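Local coordinates for PTS system fructose-like EIIB component 3 (Escherichia coli K12, PDB 4TN5), which probably passes a phosphoryl group from EIIA, through a phosphocysteine, to fructose as it is taken up by the phosphotransferase system, at residues D51-D65 with R73-F87. Numbering follows the deposited sequence.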
# COMPACT_ATOMS: atom_id res chain seq x y z
N ASP A 51 -9.79 -15.92 8.86
CA ASP A 51 -9.98 -14.50 8.57
C ASP A 51 -10.36 -13.68 9.79
O ASP A 51 -10.12 -12.47 9.83
CB ASP A 51 -10.92 -14.28 7.38
CG ASP A 51 -10.39 -14.92 6.11
OD1 ASP A 51 -9.26 -15.44 6.15
OD2 ASP A 51 -11.09 -14.88 5.07
N GLU A 52 -10.91 -14.33 10.81
CA GLU A 52 -11.09 -13.68 12.10
C GLU A 52 -9.72 -13.30 12.66
O GLU A 52 -9.60 -12.29 13.35
CB GLU A 52 -11.86 -14.57 13.10
CG GLU A 52 -11.44 -16.04 13.16
CD GLU A 52 -12.07 -16.89 12.06
OE1 GLU A 52 -12.10 -16.44 10.90
OE2 GLU A 52 -12.53 -18.01 12.37
N ASP A 53 -8.71 -14.10 12.35
CA ASP A 53 -7.33 -13.80 12.74
C ASP A 53 -6.83 -12.58 11.96
O ASP A 53 -6.17 -11.71 12.52
CB ASP A 53 -6.42 -14.99 12.42
CG ASP A 53 -6.56 -16.12 13.41
OD1 ASP A 53 -6.98 -15.87 14.56
OD2 ASP A 53 -6.26 -17.27 13.03
N ILE A 54 -7.14 -12.55 10.67
CA ILE A 54 -6.68 -11.49 9.78
C ILE A 54 -7.39 -10.17 10.08
O ILE A 54 -6.81 -9.09 9.97
CB ILE A 54 -6.89 -11.88 8.30
CG1 ILE A 54 -6.12 -13.16 7.97
CG2 ILE A 54 -6.45 -10.75 7.37
CD1 ILE A 54 -6.25 -13.60 6.53
N ARG A 55 -8.66 -10.28 10.48
CA ARG A 55 -9.49 -9.11 10.74
C ARG A 55 -9.26 -8.50 12.13
O ARG A 55 -9.63 -7.36 12.39
CB ARG A 55 -10.97 -9.46 10.50
CG ARG A 55 -11.37 -9.80 9.07
CD ARG A 55 -12.87 -10.05 8.96
NE ARG A 55 -13.26 -10.40 7.60
CZ ARG A 55 -13.50 -9.52 6.64
NH1 ARG A 55 -13.40 -8.22 6.89
NH2 ARG A 55 -13.85 -9.93 5.43
N ARG A 56 -8.62 -9.26 13.02
CA ARG A 56 -8.31 -8.74 14.34
C ARG A 56 -6.81 -8.54 14.52
O ARG A 56 -6.35 -8.10 15.58
CB ARG A 56 -8.84 -9.67 15.43
CG ARG A 56 -8.03 -10.93 15.59
CD ARG A 56 -8.67 -11.86 16.60
NE ARG A 56 -7.94 -13.13 16.66
CZ ARG A 56 -6.85 -13.31 17.39
NH1 ARG A 56 -6.35 -12.32 18.11
NH2 ARG A 56 -6.24 -14.50 17.39
N ALA A 57 -6.05 -8.86 13.48
CA ALA A 57 -4.61 -8.61 13.49
C ALA A 57 -4.37 -7.11 13.37
O ALA A 57 -5.08 -6.42 12.64
CB ALA A 57 -3.94 -9.35 12.35
N ASP A 58 -3.36 -6.62 14.08
CA ASP A 58 -3.04 -5.20 14.04
C ASP A 58 -2.21 -4.86 12.81
O ASP A 58 -2.21 -3.72 12.35
CB ASP A 58 -2.31 -4.79 15.32
CG ASP A 58 -3.14 -5.02 16.57
OD1 ASP A 58 -3.92 -4.12 16.94
OD2 ASP A 58 -3.01 -6.10 17.18
N VAL A 59 -1.53 -5.87 12.28
CA VAL A 59 -0.69 -5.69 11.10
C VAL A 59 -0.33 -7.05 10.51
O VAL A 59 -0.20 -8.04 11.23
CB VAL A 59 0.59 -4.89 11.43
CG1 VAL A 59 1.42 -5.60 12.48
CG2 VAL A 59 1.42 -4.61 10.17
N ALA A 60 -0.19 -7.11 9.18
CA ALA A 60 0.22 -8.34 8.51
C ALA A 60 1.65 -8.21 7.99
O ALA A 60 2.10 -7.11 7.67
CB ALA A 60 -0.73 -8.67 7.38
N LEU A 61 2.36 -9.32 7.91
CA LEU A 61 3.69 -9.33 7.31
C LEU A 61 3.72 -10.32 6.15
O LEU A 61 3.47 -11.51 6.33
CB LEU A 61 4.76 -9.68 8.35
CG LEU A 61 6.20 -9.66 7.82
CD1 LEU A 61 6.51 -8.34 7.14
CD2 LEU A 61 7.19 -9.93 8.95
N LEU A 62 4.04 -9.81 4.97
CA LEU A 62 4.05 -10.64 3.77
C LEU A 62 5.47 -10.86 3.28
O LEU A 62 6.05 -10.02 2.59
CB LEU A 62 3.18 -10.01 2.68
CG LEU A 62 1.76 -9.67 3.13
CD1 LEU A 62 0.96 -9.06 1.99
CD2 LEU A 62 1.06 -10.90 3.69
N ILE A 63 6.03 -12.01 3.64
CA ILE A 63 7.39 -12.37 3.25
C ILE A 63 7.33 -13.28 2.03
O ILE A 63 7.21 -14.50 2.16
CB ILE A 63 8.11 -13.10 4.38
CG1 ILE A 63 7.85 -12.40 5.72
CG2 ILE A 63 9.60 -13.19 4.09
CD1 ILE A 63 8.42 -13.12 6.91
N THR A 64 7.41 -12.69 0.84
CA THR A 64 7.22 -13.48 -0.38
C THR A 64 7.96 -12.93 -1.60
O THR A 64 8.08 -11.72 -1.78
CB THR A 64 5.72 -13.61 -0.72
OG1 THR A 64 5.58 -14.33 -1.95
CG2 THR A 64 5.08 -12.23 -0.87
N ASP A 65 8.44 -13.85 -2.42
CA ASP A 65 8.98 -13.51 -3.72
C ASP A 65 7.84 -13.57 -4.72
O ASP A 65 7.74 -12.76 -5.63
CB ASP A 65 10.05 -14.53 -4.14
CG ASP A 65 11.11 -14.73 -3.08
OD1 ASP A 65 11.49 -13.74 -2.41
OD2 ASP A 65 11.57 -15.88 -2.90
N ARG A 73 -6.74 -11.15 0.69
CA ARG A 73 -7.28 -11.16 2.05
C ARG A 73 -6.74 -10.01 2.88
O ARG A 73 -7.27 -9.71 3.95
CB ARG A 73 -6.94 -12.49 2.72
CG ARG A 73 -7.56 -13.70 2.04
CD ARG A 73 -6.90 -14.99 2.51
NE ARG A 73 -5.50 -15.06 2.10
CZ ARG A 73 -4.62 -15.96 2.55
NH1 ARG A 73 -5.00 -16.86 3.44
NH2 ARG A 73 -3.37 -15.94 2.11
N PHE A 74 -5.70 -9.37 2.37
CA PHE A 74 -4.95 -8.39 3.13
C PHE A 74 -5.12 -6.97 2.60
O PHE A 74 -4.39 -6.07 3.00
CB PHE A 74 -3.46 -8.77 3.12
CG PHE A 74 -3.19 -10.18 3.56
CD1 PHE A 74 -3.11 -10.49 4.90
CD2 PHE A 74 -3.00 -11.19 2.63
CE1 PHE A 74 -2.86 -11.78 5.32
CE2 PHE A 74 -2.75 -12.49 3.04
CZ PHE A 74 -2.68 -12.78 4.39
N GLU A 75 -6.08 -6.77 1.70
CA GLU A 75 -6.26 -5.45 1.09
C GLU A 75 -6.71 -4.39 2.10
O GLU A 75 -6.44 -3.21 1.91
CB GLU A 75 -7.21 -5.51 -0.11
CG GLU A 75 -8.69 -5.62 0.23
CD GLU A 75 -9.53 -6.08 -0.95
OE1 GLU A 75 -9.34 -5.54 -2.07
OE2 GLU A 75 -10.37 -6.98 -0.77
N HIS A 76 -7.38 -4.82 3.16
CA HIS A 76 -7.83 -3.89 4.20
C HIS A 76 -7.03 -4.02 5.49
O HIS A 76 -7.54 -3.73 6.57
CB HIS A 76 -9.32 -4.08 4.49
CG HIS A 76 -10.21 -3.73 3.33
ND1 HIS A 76 -10.30 -2.46 2.83
CD2 HIS A 76 -11.05 -4.49 2.60
CE1 HIS A 76 -11.15 -2.45 1.82
NE2 HIS A 76 -11.63 -3.67 1.66
N CYS A 77 -5.78 -4.44 5.36
CA CYS A 77 -4.91 -4.57 6.52
C CYS A 77 -3.73 -3.62 6.42
O CYS A 77 -3.26 -3.31 5.33
CB CYS A 77 -4.39 -6.01 6.65
SG CYS A 77 -5.66 -7.29 6.53
N ARG A 78 -3.26 -3.15 7.57
CA ARG A 78 -1.94 -2.54 7.64
C ARG A 78 -0.98 -3.68 7.39
O ARG A 78 -1.06 -4.71 8.05
CB ARG A 78 -1.69 -1.99 9.04
CG ARG A 78 -2.61 -0.89 9.49
CD ARG A 78 -2.36 -0.59 10.96
NE ARG A 78 -2.97 0.66 11.39
CZ ARG A 78 -2.35 1.83 11.38
NH1 ARG A 78 -1.10 1.91 10.95
NH2 ARG A 78 -2.98 2.92 11.78
N TYR A 79 -0.06 -3.52 6.44
CA TYR A 79 0.93 -4.57 6.23
C TYR A 79 2.27 -4.12 5.65
O TYR A 79 2.38 -3.08 5.01
CB TYR A 79 0.35 -5.75 5.43
CG TYR A 79 0.10 -5.52 3.96
CD1 TYR A 79 1.13 -5.59 3.04
CD2 TYR A 79 -1.18 -5.26 3.49
CE1 TYR A 79 0.90 -5.39 1.69
CE2 TYR A 79 -1.42 -5.06 2.14
CZ TYR A 79 -0.38 -5.12 1.25
OH TYR A 79 -0.61 -4.93 -0.09
N VAL A 80 3.28 -4.94 5.91
CA VAL A 80 4.60 -4.78 5.32
C VAL A 80 4.86 -5.97 4.42
O VAL A 80 4.64 -7.12 4.82
CB VAL A 80 5.69 -4.73 6.40
CG1 VAL A 80 7.07 -4.60 5.76
CG2 VAL A 80 5.43 -3.58 7.36
N GLN A 81 5.31 -5.71 3.20
CA GLN A 81 5.64 -6.79 2.27
C GLN A 81 7.10 -6.74 1.84
O GLN A 81 7.63 -5.67 1.55
CB GLN A 81 4.72 -6.76 1.05
CG GLN A 81 5.03 -7.84 0.02
CD GLN A 81 3.95 -7.97 -1.04
OE1 GLN A 81 2.81 -7.55 -0.84
NE2 GLN A 81 4.31 -8.55 -2.17
N CYS A 82 7.74 -7.90 1.82
CA CYS A 82 9.12 -8.00 1.37
C CYS A 82 9.39 -9.40 0.84
O CYS A 82 8.63 -10.33 1.09
CB CYS A 82 10.09 -7.68 2.51
SG CYS A 82 10.06 -8.86 3.87
N SER A 83 10.49 -9.55 0.10
CA SER A 83 10.89 -10.85 -0.41
C SER A 83 11.53 -11.67 0.71
O SER A 83 11.94 -11.11 1.73
CB SER A 83 11.87 -10.69 -1.57
OG SER A 83 12.97 -9.88 -1.21
N ILE A 84 11.61 -12.98 0.51
CA ILE A 84 12.20 -13.87 1.51
C ILE A 84 13.68 -13.59 1.73
O ILE A 84 14.12 -13.35 2.86
CB ILE A 84 12.02 -15.36 1.16
CG1 ILE A 84 10.62 -15.83 1.55
CG2 ILE A 84 13.06 -16.21 1.89
CD1 ILE A 84 10.48 -17.34 1.56
N TYR A 85 14.47 -13.61 0.67
CA TYR A 85 15.90 -13.42 0.86
C TYR A 85 16.25 -12.04 1.44
O TYR A 85 17.33 -11.83 1.97
CB TYR A 85 16.63 -13.77 -0.42
CG TYR A 85 16.19 -14.99 -1.15
CD1 TYR A 85 15.87 -16.18 -0.49
CD2 TYR A 85 15.98 -14.92 -2.50
CE1 TYR A 85 15.42 -17.27 -1.21
CE2 TYR A 85 15.53 -16.00 -3.18
CZ TYR A 85 15.26 -17.17 -2.55
OH TYR A 85 14.83 -18.22 -3.30
N ALA A 86 15.30 -11.10 1.35
CA ALA A 86 15.43 -9.81 2.04
C ALA A 86 15.17 -9.89 3.55
O ALA A 86 15.89 -9.29 4.34
CB ALA A 86 14.52 -8.79 1.41
N PHE A 87 14.12 -10.61 3.94
CA PHE A 87 13.83 -10.82 5.35
C PHE A 87 14.95 -11.61 5.99
O PHE A 87 15.31 -11.39 7.15
CB PHE A 87 12.50 -11.57 5.51
CG PHE A 87 12.19 -11.94 6.93
CD1 PHE A 87 11.67 -11.01 7.81
CD2 PHE A 87 12.42 -13.23 7.39
CE1 PHE A 87 11.38 -11.35 9.11
CE2 PHE A 87 12.13 -13.58 8.69
CZ PHE A 87 11.61 -12.63 9.55
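L62 serves two aromatic rings at once: its CD2 stands over the centre of the F74 ring, almost on the ring normal and 4.0 Å from the centroid. Its CD1 lies over one face of Y79, toward the rim, 3.6 Å from Y79 CD1. Chi1 of -53° puts L62 CG beside the backbone N, anti to the carbonyl carbon, and with chi2 extended the two methyls reach different rings. The other face of F74 is covered near the rim by R73 CB, and A60 CB and I54 CD1 approach this ring obliquely. On the other side of the sheet, I63 CD1 sits over the F87 ring centre, 3.8 Å from the centroid, with I63 CG2 against F87 CB. With an alanine at F87, I63 CD1 is likely to lose the ring face it rests on, and a gap is likely to open toward L24 and L27 of helix 18-30. Strands 59-64 and 79-82 run parallel, their axes 8° apart, as neighbours in the central sheet of this alpha/beta EIIB domain. Five backbone bonds join them, from A60 N to R78 O through to T64 N to C82 O; L62 N to V80 O is nearly straight at 178°. Past the strand ends, D65 OD1 accepts I84 N at 3.0 Å from above its carboxylate plane, at the first turn of helix 84-89, where S83 is the N-cap residue. I84 also touches C10, the inferred phosphocysteine site.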